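Local coordinates for uncharacterized protein (PDB 4YBV) that probably hydrolyses thioesters, as a hot-dog-fold thioesterase from Staphylococcus aureus, at residues A[99-104]-A[116-121]; A[27-32]-A[84-89]; A[37-42]-A[80-85]. The protein carries 1 engineered substitution. One frame throughout, in Å; residues are numbered along the deposited sequence.

In the fold
Contact 1 is the core of the three: strands 99-107 and 113-124 pair as two inner strands of the hot-dog sheet, neither at its edge within the chain, and ten of its twelve touching residues are buried. Contact 2 lies partly buried about 20 Å from it, centre to centre, where strand 22-28 meets the start of strand 85-95; since strand 85-95 also flanks strand 99-107, both belong to one sheet, and Ile104 packs on Ala88. Contact 3, a surface contact between two loops, shares Gly84 and Arg85 with contact 2 and touches it through Leu40 against Val86. Bonding thins in step, from six backbone hydrogen bonds to three, then to one plus a water bridge.

Contact 1. Residues A[99-104]-A[116-121]; sequences THVWDI and VMRGTV
His100, Trp102 and Ile104 pair with Val121, Gly119 and Met117 through six backbone hydrogen bonds, two per pair, as expected of a regular antiparallel hairpin; the segment axes run at 166°. Trp102 N to Gly119 O (2.8 Å) is nearly straight at 173°. Between these pairs, Val101 faces Thr120 and Asp103 faces Arg118 as non-hydrogen-bonded pairs, and CA-H...O contacts such as Arg118 CA to Trp102 O (3.3 Å) supplement the bonding.

Apolar packing divides between the two faces. On the face of Trp102 and Ile104, CD1 of Ile104 comes within 3.8 Å of Met117 CB as the two side chains cross, and it also approaches Gly119 N (3.9 Å), where glycine presents bare backbone. Trp102 CD1 meets Val121 CG2 at 4.2 Å. On the other face Val101 lies alongside Arg118, CG1 to CG 4.1 Å; with CG anti to the backbone N (chi1 -170°), the arginine carries its guanidinium away to Asn74 and Asn76 of the second subunit.

Helix 42-60 covers the Trp102 face, Ser57 bonding both His100 ND1 and Trp102 NE1, while strands 85-95 and 67-77 flank the hairpin.

Contact 2. Residues A[27-32]-A[84-89]; sequences MPVTDK and GRVTAT
Met27 and Val86 meet because the methionine CG sits between the backbone N and the carbonyl carbon (chi1 73°) and the chain then runs extended, while Val86, with CG1 anti to the carbonyl carbon (chi1 -63°), leaves CG2 between N and carbonyl carbon. The two side chains lie side by side, Met27 CG 3.8 Å from Val86 CG2, with Met27 CE also close to that methyl. The other branch, Val86 CG1, receives CG2 of Val29 at 3.6 Å, the two valines crossing at about a right angle.

The backbones form the end of an antiparallel pairing. Met27 and Val86 are a hydrogen-bonded pair: Met27 N to Val86 O and Val86 N to Met27 O are both 2.9 Å. Pro28 and Arg85 follow as a non-hydrogen-bonded pair, a position where proline's missing N-H costs no bond to this strand. Beyond them Val29 N reaches Gly84 O at 3.0 Å and 174°, extending the pairing into the loop.

On the proline face Arg85 bends at its third torsion and lays its guanidinium over the Met27-Pro28 peptide, the Met27 C lying 4.2 Å above the plane; its NH2 bonds Ser26 OG.

Met27, Val29 and Val86 form an apolar patch, with Met27 and Val86 meeting Leu48 of helix 42-60, whereas the exposed arginine keeps to peptide and hydroxyl, so polar and apolar chemistry fall on opposite faces of the strand pair.

Contact 3. Residues A[37-42]-A[80-85]; sequences FGYLHG and SAKDGR
Leu40 N donates to Ala81 O at 2.8 Å and 169°, almost straight into the carbonyl, in the one direct hydrogen bond joining these two irregular segments. In this hot-dog fold they are the loop leading into the central helix 42-60, with His41 at its N-cap, and the loop between strand 67-77 and strand 85-95. A second backbone link is indirect: a water donates a hydrogen bond to Leu40 O (3.0 Å) and accepts one from Ala81 N (2.9 Å), so Ala81 is tied to Leu40 through both its N and its O.

Side-chain contact rests mainly on Tyr39. Its CG stands anti to the carbonyl carbon (chi1 -71°), which sets the ring between Ser80 and Lys82. The carbonyl of Ala81 lies at the ring's edge, near its plane, and Ala81 O is 3.3 Å from Tyr39 CB. Lys82, extended beyond CG, runs alongside the tyrosine in the same direction. The Leu40 side chain instead packs on Val86 and Met27, joining this surface contact to the apolar interior.

Ser80 OG comes to 3.3 Å from Tyr39 CD2, approaching the ring obliquely, while on the lysine Lys82 CD lies 3.5 Å from Tyr39 CE2.

Contact 1. Residues A[99-104]-A[116-121]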
# COMPACT_ATOMS: atom_id res chain seq x y z
N THR A 99 -16.14 -5.05 5.56
CA THR A 99 -15.05 -4.09 5.60
C THR A 99 -15.47 -2.66 5.20
O THR A 99 -16.35 -2.46 4.37
CB THR A 99 -13.88 -4.54 4.68
OG1 THR A 99 -14.34 -4.63 3.34
CG2 THR A 99 -13.37 -5.92 5.09
N HIS A 100 -14.83 -1.66 5.82
CA HIS A 100 -14.92 -0.27 5.37
C HIS A 100 -13.61 0.17 4.77
O HIS A 100 -12.52 -0.15 5.28
CB HIS A 100 -15.27 0.68 6.51
CG HIS A 100 -16.59 0.39 7.15
ND1 HIS A 100 -17.01 1.03 8.29
CD2 HIS A 100 -17.58 -0.48 6.81
CE1 HIS A 100 -18.20 0.56 8.64
NE2 HIS A 100 -18.57 -0.35 7.75
N VAL A 101 -13.69 0.96 3.72
CA VAL A 101 -12.50 1.50 3.12
C VAL A 101 -12.57 3.00 3.24
O VAL A 101 -13.57 3.57 2.82
CB VAL A 101 -12.35 1.03 1.66
CG1 VAL A 101 -11.21 1.72 0.97
CG2 VAL A 101 -12.19 -0.49 1.65
N TRP A 102 -11.55 3.62 3.84
CA TRP A 102 -11.48 5.07 4.10
C TRP A 102 -10.38 5.79 3.35
O TRP A 102 -9.26 5.27 3.20
CB TRP A 102 -11.24 5.35 5.60
CG TRP A 102 -12.38 5.02 6.49
CD1 TRP A 102 -12.70 3.81 7.02
CD2 TRP A 102 -13.36 5.94 6.98
NE1 TRP A 102 -13.84 3.91 7.80
CE2 TRP A 102 -14.26 5.21 7.78
CE3 TRP A 102 -13.57 7.31 6.80
CZ2 TRP A 102 -15.36 5.81 8.41
CZ3 TRP A 102 -14.67 7.90 7.44
CH2 TRP A 102 -15.54 7.14 8.24
N ASP A 103 -10.67 7.03 2.96
CA ASP A 103 -9.67 7.91 2.38
C ASP A 103 -9.28 8.94 3.43
O ASP A 103 -10.15 9.50 4.03
CB ASP A 103 -10.25 8.59 1.15
CG ASP A 103 -9.20 9.03 0.20
OD1 ASP A 103 -8.77 8.17 -0.60
OD2 ASP A 103 -8.80 10.22 0.25
N ILE A 104 -7.99 9.17 3.68
CA ILE A 104 -7.59 10.14 4.69
C ILE A 104 -6.57 11.12 4.14
O ILE A 104 -5.55 10.72 3.59
CB ILE A 104 -6.98 9.49 5.97
CG1 ILE A 104 -7.82 8.33 6.49
CG2 ILE A 104 -6.83 10.53 7.09
CD1 ILE A 104 -7.26 6.98 6.13
N VAL A 116 -1.11 11.41 2.65
CA VAL A 116 -2.33 10.96 2.01
C VAL A 116 -2.38 9.47 2.29
O VAL A 116 -1.39 8.81 2.16
CB VAL A 116 -2.42 11.31 0.54
CG1 VAL A 116 -1.23 10.83 -0.20
CG2 VAL A 116 -3.62 10.69 -0.05
N MET A 117 -3.51 8.97 2.72
CA MET A 117 -3.64 7.64 3.17
C MET A 117 -4.89 6.91 2.83
O MET A 117 -5.92 7.51 2.68
CB MET A 117 -3.77 7.69 4.70
CG MET A 117 -2.58 7.63 5.57
SD MET A 117 -2.86 7.67 7.35
CE MET A 117 -3.43 6.08 7.77
N ARG A 118 -4.80 5.60 2.77
CA ARG A 118 -6.05 4.83 2.64
C ARG A 118 -6.03 3.79 3.74
O ARG A 118 -4.96 3.24 4.05
CB ARG A 118 -6.19 4.18 1.24
CG ARG A 118 -7.58 3.55 0.91
CD ARG A 118 -7.75 3.22 -0.59
NE ARG A 118 -6.89 2.10 -0.91
CZ ARG A 118 -5.74 2.19 -1.57
NH1 ARG A 118 -5.33 3.34 -2.08
NH2 ARG A 118 -5.00 1.10 -1.72
N GLY A 119 -7.17 3.55 4.36
CA GLY A 119 -7.27 2.51 5.36
C GLY A 119 -8.41 1.54 5.18
O GLY A 119 -9.51 1.90 4.78
N THR A 120 -8.14 0.29 5.47
CA THR A 120 -9.11 -0.77 5.41
C THR A 120 -9.39 -1.35 6.77
O THR A 120 -8.50 -1.93 7.41
CB THR A 120 -8.67 -1.91 4.52
OG1 THR A 120 -8.37 -1.40 3.23
CG2 THR A 120 -9.80 -2.95 4.45
N VAL A 121 -10.66 -1.21 7.17
CA VAL A 121 -11.11 -1.58 8.50
C VAL A 121 -12.06 -2.77 8.48
O VAL A 121 -13.13 -2.67 7.89
CB VAL A 121 -11.82 -0.41 9.22
CG1 VAL A 121 -12.33 -0.86 10.59
CG2 VAL A 121 -10.90 0.77 9.31

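Contact 2. Residues A[27-32]-A[84-89]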
# COMPACT_ATOMS: atom_id res chain seq x y z
N MET A 27 -4.18 17.56 15.81
CA MET A 27 -3.26 17.47 16.95
C MET A 27 -2.13 18.45 16.74
O MET A 27 -1.83 18.79 15.60
CB MET A 27 -2.72 16.03 17.10
CG MET A 27 -1.71 15.63 16.02
SD MET A 27 -1.19 13.88 16.13
CE MET A 27 0.13 13.86 14.97
N PRO A 28 -1.52 18.93 17.85
CA PRO A 28 -0.38 19.86 17.78
C PRO A 28 0.93 19.18 17.38
O PRO A 28 1.20 18.08 17.82
CB PRO A 28 -0.27 20.40 19.21
CG PRO A 28 -0.82 19.31 20.08
CD PRO A 28 -1.95 18.68 19.24
N VAL A 29 1.73 19.86 16.58
CA VAL A 29 3.05 19.34 16.24
C VAL A 29 4.00 19.79 17.33
O VAL A 29 4.40 20.96 17.35
CB VAL A 29 3.51 19.84 14.87
CG1 VAL A 29 4.93 19.32 14.56
CG2 VAL A 29 2.53 19.41 13.81
N THR A 30 4.32 18.88 18.25
CA THR A 30 5.19 19.19 19.39
C THR A 30 6.47 18.36 19.31
O THR A 30 6.54 17.45 18.49
CB THR A 30 4.46 18.93 20.73
OG1 THR A 30 4.17 17.53 20.86
CG2 THR A 30 3.14 19.71 20.77
N ASP A 31 7.47 18.68 20.14
CA ASP A 31 8.74 17.95 20.16
C ASP A 31 8.47 16.46 20.35
O ASP A 31 9.13 15.63 19.75
CB ASP A 31 9.67 18.44 21.28
CG ASP A 31 10.22 19.85 21.02
OD1 ASP A 31 10.51 20.21 19.86
OD2 ASP A 31 10.34 20.61 22.00
N LYS A 32 7.49 16.15 21.20
CA LYS A 32 7.04 14.78 21.50
C LYS A 32 6.72 13.90 20.29
O LYS A 32 6.91 12.68 20.37
CB LYS A 32 5.79 14.80 22.40
CG LYS A 32 6.07 14.53 23.87
CD LYS A 32 4.87 14.86 24.76
CE LYS A 32 3.67 13.99 24.47
NZ LYS A 32 2.48 14.47 25.25
N GLY A 84 2.60 24.30 14.54
CA GLY A 84 1.17 24.47 14.35
C GLY A 84 0.42 23.20 14.71
O GLY A 84 0.78 22.51 15.67
N ARG A 85 -0.63 22.92 13.95
CA ARG A 85 -1.46 21.74 14.15
C ARG A 85 -1.51 21.04 12.84
O ARG A 85 -1.35 21.67 11.80
CB ARG A 85 -2.87 22.08 14.63
CG ARG A 85 -2.90 22.77 15.99
CD ARG A 85 -4.34 23.05 16.42
NE ARG A 85 -5.11 21.84 16.71
CZ ARG A 85 -5.12 21.22 17.89
NH1 ARG A 85 -4.37 21.68 18.87
NH2 ARG A 85 -5.86 20.14 18.09
N VAL A 86 -1.72 19.73 12.87
CA VAL A 86 -2.07 19.00 11.67
C VAL A 86 -3.46 18.44 11.83
O VAL A 86 -3.90 18.09 12.94
CB VAL A 86 -1.07 17.86 11.36
CG1 VAL A 86 0.29 18.48 11.09
CG2 VAL A 86 -1.01 16.84 12.50
N THR A 87 -4.14 18.34 10.70
CA THR A 87 -5.52 17.94 10.66
C THR A 87 -5.74 16.84 9.67
O THR A 87 -5.38 16.93 8.49
CB THR A 87 -6.44 19.14 10.29
OG1 THR A 87 -6.19 20.20 11.20
CG2 THR A 87 -7.89 18.71 10.38
N ALA A 88 -6.35 15.78 10.15
CA ALA A 88 -6.68 14.63 9.34
C ALA A 88 -8.17 14.63 9.03
O ALA A 88 -8.98 14.65 9.96
CB ALA A 88 -6.32 13.39 10.08
N THR A 89 -8.52 14.54 7.75
CA THR A 89 -9.90 14.36 7.29
C THR A 89 -10.07 12.99 6.69
O THR A 89 -9.47 12.66 5.65
CB THR A 89 -10.33 15.45 6.26
OG1 THR A 89 -10.09 16.74 6.81
CG2 THR A 89 -11.80 15.35 5.92

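Contact 3. Residues A[37-42]-A[80-85]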
# COMPACT_ATOMS: atom_id res chain seq x y z
N PHE A 37 14.92 15.06 13.25
CA PHE A 37 15.42 16.07 12.32
C PHE A 37 15.18 17.59 12.52
O PHE A 37 16.11 18.35 12.32
CB PHE A 37 15.04 15.68 10.89
CG PHE A 37 15.79 16.44 9.84
CD1 PHE A 37 15.12 17.27 8.96
CD2 PHE A 37 17.16 16.32 9.73
CE1 PHE A 37 15.82 17.97 8.00
CE2 PHE A 37 17.86 17.02 8.77
CZ PHE A 37 17.19 17.85 7.90
N GLY A 38 14.01 18.06 12.95
CA GLY A 38 12.82 17.28 13.19
C GLY A 38 11.56 18.00 12.74
O GLY A 38 11.34 19.18 13.02
N TYR A 39 10.73 17.27 12.03
CA TYR A 39 9.47 17.71 11.53
C TYR A 39 8.59 16.60 12.07
O TYR A 39 9.10 15.63 12.58
CB TYR A 39 9.46 17.77 10.02
CG TYR A 39 10.30 18.88 9.48
CD1 TYR A 39 11.65 18.72 9.30
CD2 TYR A 39 9.75 20.10 9.14
CE1 TYR A 39 12.42 19.73 8.79
CE2 TYR A 39 10.52 21.11 8.63
CZ TYR A 39 11.86 20.91 8.47
OH TYR A 39 12.66 21.89 7.97
N LEU A 40 7.30 16.77 12.01
CA LEU A 40 6.41 15.78 12.56
C LEU A 40 6.80 14.40 12.02
O LEU A 40 7.00 14.23 10.83
CB LEU A 40 4.95 16.09 12.20
CG LEU A 40 3.87 15.13 12.66
CD1 LEU A 40 3.76 15.09 14.16
CD2 LEU A 40 2.52 15.50 11.98
N HIS A 41 6.94 13.43 12.91
CA HIS A 41 7.28 12.03 12.52
C HIS A 41 6.20 11.45 11.59
O HIS A 41 5.04 11.47 11.93
CB HIS A 41 7.40 11.19 13.79
CG HIS A 41 8.09 9.87 13.60
ND1 HIS A 41 7.52 8.82 12.91
CD2 HIS A 41 9.30 9.42 14.04
CE1 HIS A 41 8.34 7.78 12.94
NE2 HIS A 41 9.43 8.13 13.61
N GLY A 42 6.58 10.92 10.43
CA GLY A 42 5.59 10.31 9.54
C GLY A 42 4.66 9.29 10.21
O GLY A 42 3.45 9.13 9.87
N SER A 80 6.14 18.48 4.78
CA SER A 80 6.45 18.31 6.19
C SER A 80 5.71 19.35 7.01
O SER A 80 5.16 20.33 6.46
CB SER A 80 7.95 18.41 6.44
OG SER A 80 8.42 19.73 6.17
N ALA A 81 5.66 19.12 8.31
CA ALA A 81 5.10 20.09 9.25
C ALA A 81 6.09 20.21 10.37
O ALA A 81 6.58 19.18 10.83
CB ALA A 81 3.76 19.62 9.77
N LYS A 82 6.40 21.43 10.82
CA LYS A 82 7.33 21.58 11.96
C LYS A 82 6.68 22.26 13.15
O LYS A 82 7.20 22.24 14.27
CB LYS A 82 8.58 22.35 11.56
CG LYS A 82 8.32 23.48 10.58
CD LYS A 82 9.61 24.13 10.14
CE LYS A 82 9.40 24.90 8.84
NZ LYS A 82 10.68 25.25 8.16
N ASP A 83 5.53 22.88 12.90
CA ASP A 83 4.82 23.57 13.97
C ASP A 83 3.35 23.68 13.64
O ASP A 83 2.90 23.21 12.59
CB ASP A 83 5.42 24.97 14.22
CG ASP A 83 5.69 25.75 12.92
OD1 ASP A 83 4.82 25.82 12.03
OD2 ASP A 83 6.82 26.27 12.80
N GLY A 84 2.60 24.30 14.54
CA GLY A 84 1.17 24.47 14.35
C GLY A 84 0.42 23.20 14.71
O GLY A 84 0.78 22.51 15.67
N ARG A 85 -0.63 22.92 13.95
CA ARG A 85 -1.46 21.74 14.15
C ARG A 85 -1.51 21.04 12.84
O ARG A 85 -1.35 21.67 11.80
CB ARG A 85 -2.87 22.08 14.63
CG ARG A 85 -2.90 22.77 15.99
CD ARG A 85 -4.34 23.05 16.42
NE ARG A 85 -5.11 21.84 16.71
CZ ARG A 85 -5.12 21.22 17.89
NH1 ARG A 85 -4.37 21.68 18.87
NH2 ARG A 85 -5.86 20.14 18.09
O HOH W 1 6.32 16.30 8.71